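Local atomic coordinates of probable starch synthase 4, chloroplastic/amyloplastic (Arabidopsis thaliana, PDB entry 6GNE), a protein that is a probable member of the starch synthase family, glycosyltransferases built from two Rossmann-like domains in the GT-B arrangement. Residues A[12-17]-A[143-148]; A[123-128]-A[150-155]; A[154-159]-A[168-173]. All coordinates share one frame; numbering follows the deposited sequence.

Contact 1 of 3, residues A[12-17]-A[143-148]; sequences VVHIAA and HCHDWQ. With GLC (alpha-D-glucopyranose), chain C; AC1 (4,6-dideoxy-4-{[(1S,4R,5S,6S)-4,5,6-trihydroxy-3-(hydroxymethyl)cyclohex-2-en-1-yl]amino}-alpha-D-glucopyranose), chain B.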
loop_
_atom_site.group_PDB
_atom_site.type_symbol
_atom_site.label_atom_id
_atom_site.label_comp_id
_atom_site.label_asym_id
_atom_site.label_seq_id
_atom_site.Cartn_x
_atom_site.Cartn_y
_atom_site.Cartn_z
ATOM N N VAL A 12 12.595 -10.624 13.273
ATOM C CA VAL A 12 11.275 -10.124 12.901
ATOM C C VAL A 12 10.764 -10.878 11.677
ATOM O O VAL A 12 11.397 -10.846 10.619
ATOM C CB VAL A 12 11.380 -8.634 12.535
ATOM C CG1 VAL A 12 10.008 -8.054 12.243
ATOM C CG2 VAL A 12 12.104 -7.865 13.635
ATOM N N VAL A 13 9.620 -11.535 11.823
ATOM C CA VAL A 13 8.955 -12.182 10.688
ATOM C C VAL A 13 7.691 -11.415 10.259
ATOM O O VAL A 13 6.863 -11.074 11.089
ATOM C CB VAL A 13 8.613 -13.646 10.990
ATOM C CG1 VAL A 13 7.976 -14.322 9.778
ATOM C CG2 VAL A 13 9.883 -14.395 11.335
ATOM N N HIS A 14 7.577 -11.123 8.965
ATOM C CA HIS A 14 6.382 -10.471 8.402
ATOM C C HIS A 14 5.601 -11.512 7.638
ATOM O O HIS A 14 6.143 -12.193 6.781
ATOM C CB HIS A 14 6.750 -9.319 7.466
ATOM C CG HIS A 14 7.270 -8.122 8.167
ATOM N ND1 HIS A 14 6.511 -6.999 8.378
ATOM C CD2 HIS A 14 8.474 -7.876 8.737
ATOM C CE1 HIS A 14 7.223 -6.112 9.053
ATOM N NE2 HIS A 14 8.420 -6.621 9.285
ATOM N N ILE A 15 4.323 -11.626 7.943
ATOM C CA ILE A 15 3.445 -12.529 7.224
ATOM C C ILE A 15 2.453 -11.616 6.519
ATOM O O ILE A 15 1.795 -10.812 7.167
ATOM C CB ILE A 15 2.719 -13.496 8.194
ATOM C CG1 ILE A 15 3.750 -14.378 8.913
ATOM C CG2 ILE A 15 1.681 -14.345 7.475
ATOM C CD1 ILE A 15 3.199 -15.092 10.145
ATOM N N ALA A 16 2.351 -11.736 5.200
ATOM C CA ALA A 16 1.484 -10.871 4.415
ATOM C C ALA A 16 1.088 -11.527 3.123
ATOM O O ALA A 16 1.723 -12.500 2.693
ATOM C CB ALA A 16 2.207 -9.563 4.127
ATOM N N ALA A 17 0.074 -10.962 2.486
ATOM C CA ALA A 17 -0.378 -11.446 1.178
ATOM C C ALA A 17 0.361 -10.820 0.011
ATOM O O ALA A 17 0.213 -11.295 -1.102
ATOM C CB ALA A 17 -1.881 -11.223 1.030
ATOM N N HIS A 143 4.968 -9.839 12.658
ATOM C CA HIS A 143 4.228 -8.677 12.200
ATOM C C HIS A 143 3.300 -9.117 11.080
ATOM O O HIS A 143 3.763 -9.510 10.039
ATOM C CB HIS A 143 5.226 -7.618 11.747
ATOM C CG HIS A 143 4.637 -6.262 11.546
ATOM N ND1 HIS A 143 5.400 -5.123 11.563
ATOM C CD2 HIS A 143 3.360 -5.853 11.341
ATOM C CE1 HIS A 143 4.630 -4.070 11.338
ATOM N NE2 HIS A 143 3.384 -4.488 11.208
ATOM N N CYS A 144 1.994 -9.058 11.288
ATOM C CA CYS A 144 1.051 -9.426 10.239
ATOM C C CYS A 144 0.309 -8.207 9.639
ATOM O O CYS A 144 0.255 -7.144 10.250
ATOM C CB CYS A 144 0.105 -10.514 10.747
ATOM S SG CYS A 144 -0.911 -10.114 12.192
ATOM N N HIS A 145 -0.232 -8.359 8.431
ATOM C CA HIS A 145 -0.806 -7.233 7.634
ATOM C C HIS A 145 -2.223 -7.482 7.103
ATOM O O HIS A 145 -2.468 -8.431 6.357
ATOM C CB HIS A 145 0.131 -6.923 6.492
ATOM C CG HIS A 145 1.506 -6.576 6.956
ATOM N ND1 HIS A 145 1.928 -5.269 7.120
ATOM C CD2 HIS A 145 2.528 -7.357 7.378
ATOM C CE1 HIS A 145 3.171 -5.266 7.570
ATOM N NE2 HIS A 145 3.554 -6.520 7.743
ATOM N N ASP A 146 -3.165 -6.631 7.520
ATOM C CA ASP A 146 -4.537 -6.592 6.969
ATOM C C ASP A 146 -5.340 -7.853 7.245
ATOM O O ASP A 146 -4.844 -8.778 7.892
ATOM C CB ASP A 146 -4.538 -6.186 5.473
ATOM C CG ASP A 146 -4.560 -4.696 5.273
ATOM O OD1 ASP A 146 -4.092 -3.982 6.164
ATOM O OD2 ASP A 146 -5.074 -4.196 4.255
ATOM N N TRP A 147 -6.590 -7.888 6.786
ATOM C CA TRP A 147 -7.500 -8.951 7.196
ATOM C C TRP A 147 -6.998 -10.328 6.791
ATOM O O TRP A 147 -7.206 -11.284 7.542
ATOM C CB TRP A 147 -8.939 -8.689 6.708
ATOM C CG TRP A 147 -9.187 -9.001 5.266
ATOM C CD1 TRP A 147 -9.143 -8.137 4.223
ATOM C CD2 TRP A 147 -9.520 -10.286 4.716
ATOM N NE1 TRP A 147 -9.421 -8.804 3.055
ATOM C CE2 TRP A 147 -9.655 -10.122 3.327
ATOM C CE3 TRP A 147 -9.711 -11.554 5.271
ATOM C CZ2 TRP A 147 -9.990 -11.176 2.476
ATOM C CZ3 TRP A 147 -10.045 -12.609 4.436
ATOM C CH2 TRP A 147 -10.181 -12.414 3.045
ATOM N N GLN A 148 -6.315 -10.431 5.657
ATOM C CA GLN A 148 -5.854 -11.730 5.160
ATOM C C GLN A 148 -4.936 -12.492 6.147
ATOM O O GLN A 148 -5.021 -13.716 6.268
ATOM C CB GLN A 148 -5.155 -11.584 3.807
ATOM C CG GLN A 148 -6.085 -11.200 2.651
ATOM C CD GLN A 148 -6.232 -9.683 2.457
ATOM O OE1 GLN A 148 -5.941 -8.900 3.365
ATOM N NE2 GLN A 148 -6.678 -9.272 1.262
HETATM C C1 GLC C . -9.804 -7.087 -2.081
HETATM C C2 GLC C . -8.936 -7.501 -0.895
HETATM C C3 GLC C . -8.380 -6.269 -0.182
HETATM C C4 GLC C . -7.568 -5.465 -1.190
HETATM C C5 GLC C . -8.484 -5.044 -2.329
HETATM C C6 GLC C . -7.705 -4.301 -3.408
HETATM O O2 GLC C . -9.694 -8.334 -0.019
HETATM O O3 GLC C . -7.547 -6.638 0.910
HETATM O O4 GLC C . -6.974 -4.333 -0.558
HETATM O O5 GLC C . -9.082 -6.201 -2.934
HETATM O O6 GLC C . -8.548 -4.112 -4.551
HETATM C C1 AC1 B . -5.563 -4.417 -0.354
HETATM O O2 AC1 B . -5.930 -4.615 2.036
HETATM C C2 AC1 B . -5.183 -3.900 1.038
HETATM C C4A AC1 B . -2.187 2.776 1.883
HETATM C C3 AC1 B . -5.364 -2.377 1.142
HETATM O O3 AC1 B . -4.927 -1.990 2.448
HETATM C C4 AC1 B . -4.573 -1.680 0.031
HETATM N N4A AC1 B . -4.608 -0.208 0.078
HETATM C C5 AC1 B . -5.121 -2.234 -1.287
HETATM O O5 AC1 B . -4.887 -3.643 -1.346
HETATM C C6 AC1 B . -4.441 -1.657 -2.516
HETATM C C1B AC1 B . -4.086 0.602 1.188
HETATM C C2B AC1 B . -4.511 2.091 1.143
HETATM O O2B AC1 B . -5.531 2.367 0.163
HETATM C C3B AC1 B . -3.360 3.074 0.961
HETATM O O3B AC1 B . -3.847 4.351 1.362
HETATM O O4 AC1 B . -1.119 3.677 1.584
HETATM C C5B AC1 B . -1.751 1.345 1.779
HETATM C C7B AC1 B . -2.601 0.382 1.406
HETATM C C6B AC1 B . -0.341 0.965 2.163
HETATM O O6B AC1 B . -0.103 1.234 3.550
HETATM O O HOH W 1 -1.456 -9.186 3.922
#
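V13 O accepts the backbone N-H of H143 at 2.8 Å (V13 O to H143 N), starting a parallel pairing in which the two strand axes diverge by only 16°. H14 carries the side-chain contact. Its chi1 of -72° sets CG beside the backbone N; the ring lies alongside that of H143, the planes inclined by 31°. H143 CB sits over one H14 face, 3.9 Å from the H14 ring centroid. At the H14 rim, ND1 meets H145 NE2 in a nearly straight hydrogen bond of 3.1 Å whose proton could belong to either imidazole. I15 continues the ladder: its N reaches H143 O at 3.0 Å, whereas I15 O to H145 N, 3.4 Å, is weak, H145 N also bonding T149 OG1. Past the strand, A16 CB approaches H145 CD2 obliquely at 3.9 Å. A17 N donates to a water that in turn donates to H145 O, bridging the diverging chains. Beyond the pairing, Q148 NE2 bonds O3 of the chain C glucose at 2.8 Å, and D146 and W147 also grip the glycan. H143 ND1 bonds Y494 OH, and H143 NE2 bonds T173 OG1. Strand 11-15 thus lies between strands 45-51 and 141-145, with helix 27-41 over the histidine face and helix 117-134 touching I15 and A17.

Contact 2 of 3, residues A[123-128]-A[150-155]; sequences YFSRAA and AFVAPL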
loop_
_atom_site.group_PDB
_atom_site.type_symbol
_atom_site.label_atom_id
_atom_site.label_comp_id
_atom_site.label_asym_id
_atom_site.label_seq_id
_atom_site.Cartn_x
_atom_site.Cartn_y
_atom_site.Cartn_z
ATOM N N TYR A 123 -6.247 -20.255 5.598
ATOM C CA TYR A 123 -5.333 -21.400 5.409
ATOM C C TYR A 123 -3.877 -20.958 5.459
ATOM O O TYR A 123 -3.065 -21.513 6.208
ATOM C CB TYR A 123 -5.580 -22.121 4.079
ATOM C CG TYR A 123 -4.654 -23.313 3.849
ATOM C CD1 TYR A 123 -3.350 -23.137 3.333
ATOM C CD2 TYR A 123 -5.071 -24.617 4.147
ATOM C CE1 TYR A 123 -2.513 -24.227 3.135
ATOM C CE2 TYR A 123 -4.231 -25.708 3.940
ATOM C CZ TYR A 123 -2.958 -25.516 3.438
ATOM O OH TYR A 123 -2.141 -26.610 3.216
ATOM N N PHE A 124 -3.569 -19.966 4.630
ATOM C CA PHE A 124 -2.234 -19.410 4.536
ATOM C C PHE A 124 -1.701 -18.986 5.899
ATOM O O PHE A 124 -0.540 -19.279 6.236
ATOM C CB PHE A 124 -2.209 -18.217 3.574
ATOM C CG PHE A 124 -0.925 -17.439 3.626
ATOM C CD1 PHE A 124 0.288 -18.054 3.294
ATOM C CD2 PHE A 124 -0.911 -16.110 4.031
ATOM C CE1 PHE A 124 1.480 -17.355 3.357
ATOM C CE2 PHE A 124 0.293 -15.400 4.078
ATOM C CZ PHE A 124 1.487 -16.026 3.744
ATOM N N SER A 125 -2.543 -18.293 6.664
ATOM C CA SER A 125 -2.177 -17.806 8.001
ATOM C C SER A 125 -1.807 -18.956 8.907
ATOM O O SER A 125 -0.823 -18.868 9.628
ATOM C CB SER A 125 -3.322 -17.010 8.639
ATOM O OG SER A 125 -3.590 -15.811 7.929
ATOM N N ARG A 126 -2.584 -20.034 8.855
ATOM C CA ARG A 126 -2.298 -21.227 9.652
ATOM C C ARG A 126 -0.987 -21.860 9.212
ATOM O O ARG A 126 -0.089 -22.052 10.032
ATOM C CB ARG A 126 -3.423 -22.262 9.551
ATOM C CG ARG A 126 -3.222 -23.514 10.391
ATOM C CD ARG A 126 -3.226 -23.162 11.871
ATOM N NE ARG A 126 -2.747 -24.246 12.736
ATOM C CZ ARG A 126 -3.505 -25.120 13.386
ATOM N NH1 ARG A 126 -4.832 -25.154 13.247
ATOM N NH2 ARG A 126 -2.913 -26.018 14.156
ATOM N N ALA A 127 -0.879 -22.154 7.917
ATOM C CA ALA A 127 0.325 -22.744 7.356
ATOM C C ALA A 127 1.571 -21.917 7.641
ATOM O O ALA A 127 2.637 -22.491 7.840
ATOM C CB ALA A 127 0.161 -22.967 5.858
ATOM N N ALA A 128 1.448 -20.585 7.681
ATOM C CA ALA A 128 2.600 -19.717 7.983
ATOM C C ALA A 128 3.159 -19.937 9.384
ATOM O O ALA A 128 4.373 -20.059 9.578
ATOM C CB ALA A 128 2.237 -18.258 7.797
ATOM N N ALA A 150 -4.721 -11.339 9.499
ATOM C CA ALA A 150 -5.215 -11.009 10.827
ATOM C C ALA A 150 -5.422 -12.254 11.669
ATOM O O ALA A 150 -5.289 -12.201 12.885
ATOM C CB ALA A 150 -6.521 -10.258 10.701
ATOM N N PHE A 151 -5.730 -13.368 11.014
ATOM C CA PHE A 151 -5.925 -14.647 11.674
ATOM C C PHE A 151 -4.716 -15.118 12.471
ATOM O O PHE A 151 -4.876 -15.931 13.367
ATOM C CB PHE A 151 -6.287 -15.750 10.670
ATOM C CG PHE A 151 -7.436 -15.414 9.760
ATOM C CD1 PHE A 151 -8.743 -15.578 10.185
ATOM C CD2 PHE A 151 -7.202 -14.949 8.475
ATOM C CE1 PHE A 151 -9.794 -15.283 9.357
ATOM C CE2 PHE A 151 -8.245 -14.630 7.637
ATOM C CZ PHE A 151 -9.552 -14.808 8.076
ATOM N N VAL A 152 -3.522 -14.646 12.121
ATOM C CA VAL A 152 -2.302 -15.009 12.832
ATOM C C VAL A 152 -2.348 -14.700 14.348
ATOM O O VAL A 152 -1.908 -15.525 15.154
ATOM C CB VAL A 152 -1.076 -14.331 12.177
ATOM C CG1 VAL A 152 0.159 -14.433 13.058
ATOM C CG2 VAL A 152 -0.773 -14.950 10.827
ATOM N N ALA A 153 -2.882 -13.538 14.728
ATOM C CA ALA A 153 -2.912 -13.124 16.142
ATOM C C ALA A 153 -3.647 -14.109 17.068
ATOM O O ALA A 153 -3.037 -14.607 18.000
ATOM C CB ALA A 153 -3.470 -11.705 16.292
ATOM N N PRO A 154 -4.935 -14.406 16.804
ATOM C CA PRO A 154 -5.605 -15.410 17.648
ATOM C C PRO A 154 -5.035 -16.828 17.497
ATOM O O PRO A 154 -4.938 -17.540 18.507
ATOM C CB PRO A 154 -7.066 -15.362 17.187
ATOM C CG PRO A 154 -7.013 -14.759 15.809
ATOM C CD PRO A 154 -5.866 -13.805 15.832
ATOM N N LEU A 155 -4.653 -17.225 16.280
ATOM C CA LEU A 155 -3.971 -18.501 16.059
ATOM C C LEU A 155 -2.724 -18.657 16.923
ATOM O O LEU A 155 -2.567 -19.682 17.626
ATOM C CB LEU A 155 -3.627 -18.706 14.582
ATOM C CG LEU A 155 -4.818 -19.122 13.694
ATOM C CD1 LEU A 155 -4.498 -19.036 12.213
ATOM C CD2 LEU A 155 -5.276 -20.528 14.022
#
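S125 and V152 bring the helix backbones together, their CA atoms 5.6 Å apart, a spacing consistent with the small serine side chain at this point. The contacts across the interface are mainly between carbon atoms. S125 CB meets V152 CG2 at 3.9 Å, the methyl branch that lies beside the backbone N and anti to the carbonyl carbon. S125 CB also lies 3.8 Å from F151 CB. L155 splits its two methyls: CD1 rests against the backbone, 4.0 Å from R126 N, and CD2 touches the aliphatic part of the arginine, 4.0 Å from R126 CD. The bend at chi2 of R126 (65°) places CD there, and the two side chains cross at about a right angle. The polar groups approach this surface without bonding across it. S125 OG lies near the plane of the F151 ring at its edge, 3.8 Å from F151 CD2, while it bonds back to F121 O within its own helix. The R126 head is committed elsewhere, NE to Y160 OH and NH1 to C191 O. Since both polar side chains find partners outside these two segments, the helices are joined by shape and van der Waals contact, with the methylene part of a buried arginine serving as a hydrophobic surface.

Contact 3 of 3, residues A[154-159]-A[168-173]; sequences PLYWDL and ARICFT. With GLC (alpha-D-glucopyranose), chain D.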
loop_
_atom_site.group_PDB
_atom_site.type_symbol
_atom_site.label_atom_id
_atom_site.label_comp_id
_atom_site.label_asym_id
_atom_site.label_seq_id
_atom_site.Cartn_x
_atom_site.Cartn_y
_atom_site.Cartn_z
ATOM N N PRO A 154 -4.935 -14.406 16.804
ATOM C CA PRO A 154 -5.605 -15.410 17.648
ATOM C C PRO A 154 -5.035 -16.828 17.497
ATOM O O PRO A 154 -4.938 -17.540 18.507
ATOM C CB PRO A 154 -7.066 -15.362 17.187
ATOM C CG PRO A 154 -7.013 -14.759 15.809
ATOM C CD PRO A 154 -5.866 -13.805 15.832
ATOM N N LEU A 155 -4.653 -17.225 16.280
ATOM C CA LEU A 155 -3.971 -18.501 16.059
ATOM C C LEU A 155 -2.724 -18.657 16.923
ATOM O O LEU A 155 -2.567 -19.682 17.626
ATOM C CB LEU A 155 -3.627 -18.706 14.582
ATOM C CG LEU A 155 -4.818 -19.122 13.694
ATOM C CD1 LEU A 155 -4.498 -19.036 12.213
ATOM C CD2 LEU A 155 -5.276 -20.528 14.022
ATOM N N TYR A 156 -1.872 -17.631 16.921
ATOM C CA TYR A 156 -0.631 -17.674 17.698
ATOM C C TYR A 156 -0.896 -17.936 19.177
ATOM O O TYR A 156 -0.289 -18.829 19.755
ATOM C CB TYR A 156 0.172 -16.381 17.540
ATOM C CG TYR A 156 1.492 -16.399 18.278
ATOM C CD1 TYR A 156 2.548 -17.155 17.814
ATOM C CD2 TYR A 156 1.680 -15.664 19.443
ATOM C CE1 TYR A 156 3.769 -17.164 18.481
ATOM C CE2 TYR A 156 2.893 -15.657 20.117
ATOM C CZ TYR A 156 3.933 -16.405 19.634
ATOM O OH TYR A 156 5.136 -16.425 20.295
ATOM N N TRP A 157 -1.815 -17.165 19.763
ATOM C CA TRP A 157 -2.084 -17.251 21.197
ATOM C C TRP A 157 -2.850 -18.519 21.587
ATOM O O TRP A 157 -2.547 -19.130 22.600
ATOM C CB TRP A 157 -2.790 -15.981 21.701
ATOM C CG TRP A 157 -1.889 -14.789 21.620
ATOM C CD1 TRP A 157 -2.083 -13.685 20.881
ATOM C CD2 TRP A 157 -0.623 -14.609 22.283
ATOM N NE1 TRP A 157 -1.021 -12.815 21.026
ATOM C CE2 TRP A 157 -0.108 -13.369 21.875
ATOM C CE3 TRP A 157 0.116 -15.379 23.199
ATOM C CZ2 TRP A 157 1.113 -12.863 22.343
ATOM C CZ3 TRP A 157 1.338 -14.882 23.665
ATOM C CH2 TRP A 157 1.815 -13.625 23.237
ATOM N N ASP A 158 -3.809 -18.925 20.766
ATOM C CA ASP A 158 -4.641 -20.083 21.074
ATOM C C ASP A 158 -3.970 -21.417 20.748
ATOM O O ASP A 158 -4.124 -22.364 21.501
ATOM C CB ASP A 158 -6.021 -19.923 20.415
ATOM C CG ASP A 158 -6.875 -18.814 21.070
ATOM O OD1 ASP A 158 -6.398 -18.046 21.956
ATOM O OD2 ASP A 158 -8.060 -18.712 20.677
ATOM N N LEU A 159 -3.158 -21.479 19.696
ATOM C CA LEU A 159 -2.584 -22.767 19.253
ATOM C C LEU A 159 -1.051 -22.912 19.169
ATOM O O LEU A 159 -0.564 -24.054 19.038
ATOM C CB LEU A 159 -3.200 -23.143 17.910
ATOM C CG LEU A 159 -4.738 -23.241 17.874
ATOM C CD1 LEU A 159 -5.262 -23.410 16.451
ATOM C CD2 LEU A 159 -5.264 -24.345 18.793
ATOM N N ALA A 168 7.444 -14.780 20.697
ATOM C CA ALA A 168 7.143 -13.576 19.944
ATOM C C ALA A 168 6.054 -12.701 20.537
ATOM O O ALA A 168 5.135 -13.163 21.181
ATOM C CB ALA A 168 6.773 -13.944 18.523
ATOM N N ARG A 169 6.207 -11.409 20.304
ATOM C CA ARG A 169 5.125 -10.431 20.355
ATOM C C ARG A 169 4.487 -10.310 18.965
ATOM O O ARG A 169 5.182 -10.409 17.951
ATOM C CB ARG A 169 5.680 -9.059 20.699
ATOM C CG ARG A 169 5.475 -8.575 22.101
ATOM C CD ARG A 169 6.367 -9.245 23.107
ATOM N NE ARG A 169 5.621 -10.252 23.838
ATOM C CZ ARG A 169 4.773 -9.997 24.842
ATOM N NH1 ARG A 169 4.497 -8.733 25.200
ATOM N NH2 ARG A 169 4.175 -11.017 25.478
ATOM N N ILE A 170 3.184 -10.030 18.942
ATOM C CA ILE A 170 2.429 -9.888 17.696
ATOM C C ILE A 170 2.178 -8.413 17.402
ATOM O O ILE A 170 1.700 -7.656 18.263
ATOM C CB ILE A 170 1.090 -10.673 17.736
ATOM C CG1 ILE A 170 1.312 -12.137 18.174
ATOM C CG2 ILE A 170 0.387 -10.637 16.382
ATOM C CD1 ILE A 170 2.374 -12.866 17.392
ATOM N N CYS A 171 2.547 -8.005 16.188
ATOM C CA CYS A 171 2.228 -6.685 15.670
ATOM C C CYS A 171 1.254 -6.874 14.520
ATOM O O CYS A 171 1.411 -7.768 13.673
ATOM C CB CYS A 171 3.493 -5.967 15.208
ATOM S SG CYS A 171 3.286 -4.245 14.651
ATOM N N PHE A 172 0.220 -6.042 14.512
ATOM C CA PHE A 172 -0.749 -6.016 13.405
ATOM C C PHE A 172 -0.842 -4.629 12.800
ATOM O O PHE A 172 -1.055 -3.662 13.511
ATOM C CB PHE A 172 -2.116 -6.457 13.898
ATOM C CG PHE A 172 -3.174 -6.361 12.858
ATOM C CD1 PHE A 172 -3.137 -7.172 11.759
ATOM C CD2 PHE A 172 -4.227 -5.481 12.992
ATOM C CE1 PHE A 172 -4.107 -7.106 10.788
ATOM C CE2 PHE A 172 -5.223 -5.411 12.039
ATOM C CZ PHE A 172 -5.154 -6.227 10.927
ATOM N N THR A 173 -0.646 -4.525 11.500
ATOM C CA THR A 173 -0.874 -3.273 10.789
ATOM C C THR A 173 -2.144 -3.441 9.926
ATOM O O THR A 173 -2.218 -4.384 9.141
ATOM C CB THR A 173 0.353 -2.892 9.955
ATOM O OG1 THR A 173 1.461 -2.656 10.822
ATOM C CG2 THR A 173 0.098 -1.631 9.108
HETATM C C1 GLC D . 0.022 -12.479 26.525
HETATM C C2 GLC D . -0.430 -11.275 25.704
HETATM C C3 GLC D . -1.956 -11.243 25.594
HETATM C C4 GLC D . -2.508 -12.589 25.156
HETATM C C5 GLC D . -1.989 -13.741 26.005
HETATM C C6 GLC D . -2.506 -15.095 25.495
HETATM O O1 GLC D . -0.334 -12.267 27.905
HETATM O O2 GLC D . 0.064 -10.094 26.345
HETATM O O3 GLC D . -2.404 -10.270 24.651
HETATM O O4 GLC D . -3.907 -12.550 25.337
HETATM O O5 GLC D . -0.554 -13.697 26.014
HETATM O O6 GLC D . -3.401 -15.718 26.433
#
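I170 CD1 lies over one face of the Y156 ring, 3.9 Å from the ring centroid and displaced toward the rim, with Y156 CD2 its nearest atom at 3.5 Å. The offset, 26° from the ring normal, fits a CH-pi contact. The I170 chi1 (-51°) sets CG1 anti to the carbonyl carbon, where it meets W157, 3.7 Å from W157 NE1; here the isoleucine and indole slide past each other in opposite directions. The indole is itself sandwiched. Y156 CD2 stands over the centre of one face, and the chain D glucose covers the other, its O5 being 3.2 Å from W157 CZ3. The edge of the Y156 ring therefore backs the indole face opposite the sugar, and W157 and D158 belong to this glycan site together with I221, F222 and N224. Farther out, A168 CB packs against Y156 CZ at 3.9 Å. At the polar edge, A168 N donates to Y156 OH over 2.9 Å, with an N-H...O angle of 152°, tying the tip of the tyrosine to the residue just before the strand. R169 NH2 comes obliquely to W157 CH2 at 4.2 Å, a peripheral contact. In the fold, strand 141-145 leads through helices 146-150 and 152-160 into its parallel neighbour 169-174, a beta-alpha-beta crossover. Helix 152-160 packs on one face of that sheet, flanked by helices 117-134 and 215-222, while strand 169-174 runs between strands 141-145 and 225-228.

Contacts 1 and 2 are fully buried, whereas contact 3 runs from a buried tyrosine and isoleucine to partly exposed W157 and R169. Contacts 1 and 3 meet in one sheet, where C144 N lies 2.8 Å from C171 O, a probable hydrogen bond; contacts 2 and 3 share P154 and L155 on helix 152-160. Their chemistry follows position: strand pairing and imidazole bonding in contact 1, hydrocarbon packing between helices in contact 2, and aromatic packing with a single hydrogen bond in contact 3. Two separate glycan sites are touched: by polar side chains beyond the strand in contact 1, and by an indole face in contact 3.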